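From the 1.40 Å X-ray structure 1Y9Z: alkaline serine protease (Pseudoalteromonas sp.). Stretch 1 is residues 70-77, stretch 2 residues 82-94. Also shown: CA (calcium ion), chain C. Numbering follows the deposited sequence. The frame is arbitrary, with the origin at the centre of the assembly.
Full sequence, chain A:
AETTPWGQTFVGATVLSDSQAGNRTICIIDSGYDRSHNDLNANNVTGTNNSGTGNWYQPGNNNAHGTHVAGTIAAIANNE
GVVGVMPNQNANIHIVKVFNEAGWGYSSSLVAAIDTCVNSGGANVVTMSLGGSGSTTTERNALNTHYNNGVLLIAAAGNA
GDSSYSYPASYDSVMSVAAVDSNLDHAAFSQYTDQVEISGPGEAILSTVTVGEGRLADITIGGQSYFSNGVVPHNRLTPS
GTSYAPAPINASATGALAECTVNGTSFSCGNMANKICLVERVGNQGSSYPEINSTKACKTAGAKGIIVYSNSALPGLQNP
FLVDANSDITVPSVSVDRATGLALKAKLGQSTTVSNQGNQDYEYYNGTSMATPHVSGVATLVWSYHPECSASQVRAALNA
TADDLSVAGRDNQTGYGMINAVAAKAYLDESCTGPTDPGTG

Stretch 1, residues 70-77: AGTIAAIA
Stretch 2 (82-94) VVGVMPNQNANIH

A backbone-led contact joins the end of a helix and the loop after it to a second loop and the start of the strand that follows: four main-chain hydrogen bonds, a shared calcium ion and apolar side chains hold the stretches together, and 655 Å² is buried between them, both sides summed. Stretch 1 enters as helix (Gly71 to Ile73 near -70/-37), with Ala74 N donating a hydrogen bond to Ala70 O (2.8 Å) and Ala75 N to Gly71 O (2.9 Å). Ala74 has phi/psi -150/35, and Ala75 to Ala77 run extended. Carbonyls near the helix end receive the second loop: Val85 N donates to Thr72 O (2.9 Å, 153°) and Met86 N to Ile73 O (3.0 Å, 166°). Farther along, Gly84 N donates to Ala75 O (2.9 Å, 156°) and Ala77 N to Pro87 O (2.9 Å, 170°); proline lacks an N-H but still offers its carbonyl. The register sets Ala74 CA 4.1 Å from Gly84 CA and Ile76 CA 4.4 Å from Pro87 CA. Gly84 (-98/-176) fits because an ideal CB would point toward stretch 1 and lie 2.5 Å from Ala75 N and 2.6 Å from Gly71 O. Val85 turns to -57/-42, then Met86 extends at -123/88.

Ala74 and Ala75 are buried, their methyls in close quarters: Ala74 CB lies 3.3 Å from Met86 O and 3.6 Å from Ile93 CD1 (Ile93 m, t), and Ala75 CB, pointing toward stretch 2, meets Val82 CG2 (3.6 Å; Val82 m). Ile73 (m, t) brings CG2 to 3.9 Å from CE of Met86 (m, t, m). Ala77 CB packs 3.9 Å from Pro87 CB, whose ring is C-gamma endo.

The calcium binds Ile76 O at 2.3 Å and Val82 O at 2.4 Å, with five ligands from elsewhere in the structure, and so accommodates the 3.2 Å approach of Ile76 O to Val82 O. Water 1 donates to Gly71 O (2.9 Å) and Val83 O (2.8 Å), bridging the stretches.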

# COMPACT_ATOMS: atom_id res chain seq x y z
N ALA A 70 7.07 -5.46 3.68
CA ALA A 70 7.38 -6.88 3.66
C ALA A 70 6.12 -7.73 3.53
O ALA A 70 6.11 -8.73 2.82
CB ALA A 70 8.15 -7.27 4.92
N GLY A 71 5.06 -7.33 4.23
CA GLY A 71 3.81 -8.07 4.16
C GLY A 71 3.23 -8.07 2.75
O GLY A 71 2.63 -9.06 2.32
N THR A 72 3.39 -6.97 2.03
CA THR A 72 2.87 -6.91 0.67
C THR A 72 3.63 -7.88 -0.23
O THR A 72 3.05 -8.49 -1.14
CB THR A 72 2.99 -5.47 0.11
OG1 THR A 72 2.12 -4.61 0.84
CG2 THR A 72 2.61 -5.44 -1.37
N ILE A 73 4.92 -8.04 0.04
CA ILE A 73 5.77 -8.94 -0.72
C ILE A 73 5.59 -10.41 -0.35
O ILE A 73 5.55 -11.28 -1.23
CB ILE A 73 7.27 -8.59 -0.52
CG1 ILE A 73 7.56 -7.23 -1.15
CG2 ILE A 73 8.16 -9.67 -1.12
CD1 ILE A 73 8.92 -6.66 -0.78
N ALA A 74 5.47 -10.70 0.94
CA ALA A 74 5.38 -12.09 1.36
C ALA A 74 4.60 -12.45 2.62
O ALA A 74 5.00 -13.37 3.34
CB ALA A 74 6.80 -12.65 1.47
N ALA A 75 3.51 -11.75 2.92
CA ALA A 75 2.72 -12.14 4.09
C ALA A 75 2.35 -13.60 3.83
O ALA A 75 1.92 -13.96 2.73
CB ALA A 75 1.46 -11.28 4.20
N ILE A 76 2.53 -14.44 4.84
CA ILE A 76 2.30 -15.88 4.72
C ILE A 76 0.85 -16.35 4.59
O ILE A 76 -0.04 -15.85 5.27
CB ILE A 76 2.95 -16.61 5.90
CG1 ILE A 76 4.45 -16.29 5.91
CG2 ILE A 76 2.73 -18.11 5.79
CD1 ILE A 76 5.17 -16.81 7.13
N ALA A 77 0.64 -17.30 3.69
CA ALA A 77 -0.68 -17.89 3.47
C ALA A 77 -0.91 -18.87 4.62
O ALA A 77 -0.16 -19.84 4.77
CB ALA A 77 -0.72 -18.62 2.14
N VAL A 82 -3.39 -11.66 6.13
CA VAL A 82 -3.44 -11.45 4.69
C VAL A 82 -2.45 -12.37 3.97
O VAL A 82 -1.94 -13.33 4.55
CB VAL A 82 -3.11 -9.98 4.33
CG1 VAL A 82 -4.14 -9.05 4.97
CG2 VAL A 82 -1.72 -9.61 4.82
N VAL A 83 -2.21 -12.08 2.69
CA VAL A 83 -1.27 -12.83 1.87
C VAL A 83 -0.51 -11.84 1.00
O VAL A 83 -1.07 -10.84 0.53
CB VAL A 83 -1.98 -13.86 0.95
CG1 VAL A 83 -2.59 -14.96 1.78
CG2 VAL A 83 -3.05 -13.17 0.12
N GLY A 84 0.78 -12.10 0.80
CA GLY A 84 1.60 -11.24 -0.03
C GLY A 84 1.74 -11.82 -1.43
O GLY A 84 1.14 -12.86 -1.74
N VAL A 85 2.53 -11.16 -2.27
CA VAL A 85 2.71 -11.63 -3.64
C VAL A 85 3.23 -13.06 -3.69
O VAL A 85 2.78 -13.86 -4.52
CB VAL A 85 3.69 -10.70 -4.42
CG1 VAL A 85 3.90 -11.23 -5.83
CG2 VAL A 85 3.13 -9.29 -4.47
N MET A 86 4.17 -13.39 -2.81
CA MET A 86 4.75 -14.73 -2.71
C MET A 86 4.51 -15.14 -1.26
O MET A 86 5.36 -14.94 -0.39
CB MET A 86 6.25 -14.68 -3.02
CG MET A 86 6.55 -14.13 -4.42
SD MET A 86 8.30 -13.91 -4.78
CE MET A 86 8.63 -12.39 -3.89
N PRO A 87 3.34 -15.75 -0.99
CA PRO A 87 2.93 -16.19 0.34
C PRO A 87 3.21 -17.61 0.80
O PRO A 87 2.86 -17.96 1.93
CB PRO A 87 1.44 -15.93 0.29
CG PRO A 87 1.11 -16.49 -1.08
CD PRO A 87 2.25 -15.97 -1.96
N ASN A 88 3.83 -18.43 -0.03
CA ASN A 88 4.05 -19.82 0.35
C ASN A 88 5.38 -20.23 0.96
O ASN A 88 5.77 -21.40 0.89
CB ASN A 88 3.70 -20.73 -0.83
CG ASN A 88 2.30 -20.48 -1.36
OD1 ASN A 88 2.12 -19.90 -2.43
ND2 ASN A 88 1.30 -20.90 -0.59
N GLN A 89 6.09 -19.28 1.56
CA GLN A 89 7.36 -19.57 2.22
C GLN A 89 8.42 -20.20 1.31
O GLN A 89 9.10 -21.15 1.69
CB GLN A 89 7.08 -20.47 3.43
CG GLN A 89 6.21 -19.81 4.49
CD GLN A 89 5.60 -20.80 5.46
OE1 GLN A 89 4.55 -21.39 5.19
NE2 GLN A 89 6.25 -20.99 6.60
N ASN A 90 8.56 -19.63 0.12
CA ASN A 90 9.54 -20.12 -0.85
C ASN A 90 10.61 -19.07 -1.15
O ASN A 90 11.80 -19.37 -1.12
CB ASN A 90 8.83 -20.51 -2.15
CG ASN A 90 8.01 -21.78 -2.01
OD1 ASN A 90 6.86 -21.84 -2.45
ND2 ASN A 90 8.60 -22.80 -1.41
N ALA A 91 10.17 -17.85 -1.43
CA ALA A 91 11.10 -16.77 -1.75
C ALA A 91 12.08 -16.49 -0.62
O ALA A 91 11.75 -16.62 0.55
CB ALA A 91 10.32 -15.51 -2.08
N ASN A 92 13.30 -16.10 -1.00
CA ASN A 92 14.32 -15.75 -0.02
C ASN A 92 14.23 -14.25 0.14
O ASN A 92 14.21 -13.51 -0.85
CB ASN A 92 15.71 -16.14 -0.52
CG ASN A 92 15.86 -17.62 -0.71
OD1 ASN A 92 15.82 -18.39 0.26
ND2 ASN A 92 16.02 -18.05 -1.95
N ILE A 93 14.18 -13.80 1.38
CA ILE A 93 14.07 -12.38 1.69
C ILE A 93 15.23 -11.96 2.58
O ILE A 93 15.53 -12.63 3.57
CB ILE A 93 12.77 -12.08 2.44
CG1 ILE A 93 11.57 -12.61 1.65
CG2 ILE A 93 12.63 -10.58 2.69
CD1 ILE A 93 10.26 -12.54 2.40
N HIS A 94 15.89 -10.87 2.22
CA HIS A 94 16.99 -10.36 3.03
C HIS A 94 16.60 -8.96 3.49
O HIS A 94 16.13 -8.15 2.69
CB HIS A 94 18.30 -10.30 2.25
CG HIS A 94 19.51 -10.17 3.13
ND1 HIS A 94 19.96 -11.20 3.92
CD2 HIS A 94 20.33 -9.11 3.37
CE1 HIS A 94 21.01 -10.79 4.62
NE2 HIS A 94 21.25 -9.53 4.31
CA CA C . -1.78 -14.86 6.38
O HOH W 1 -0.14 -8.47 1.73
O HOH W 2 2.33 -20.87 3.47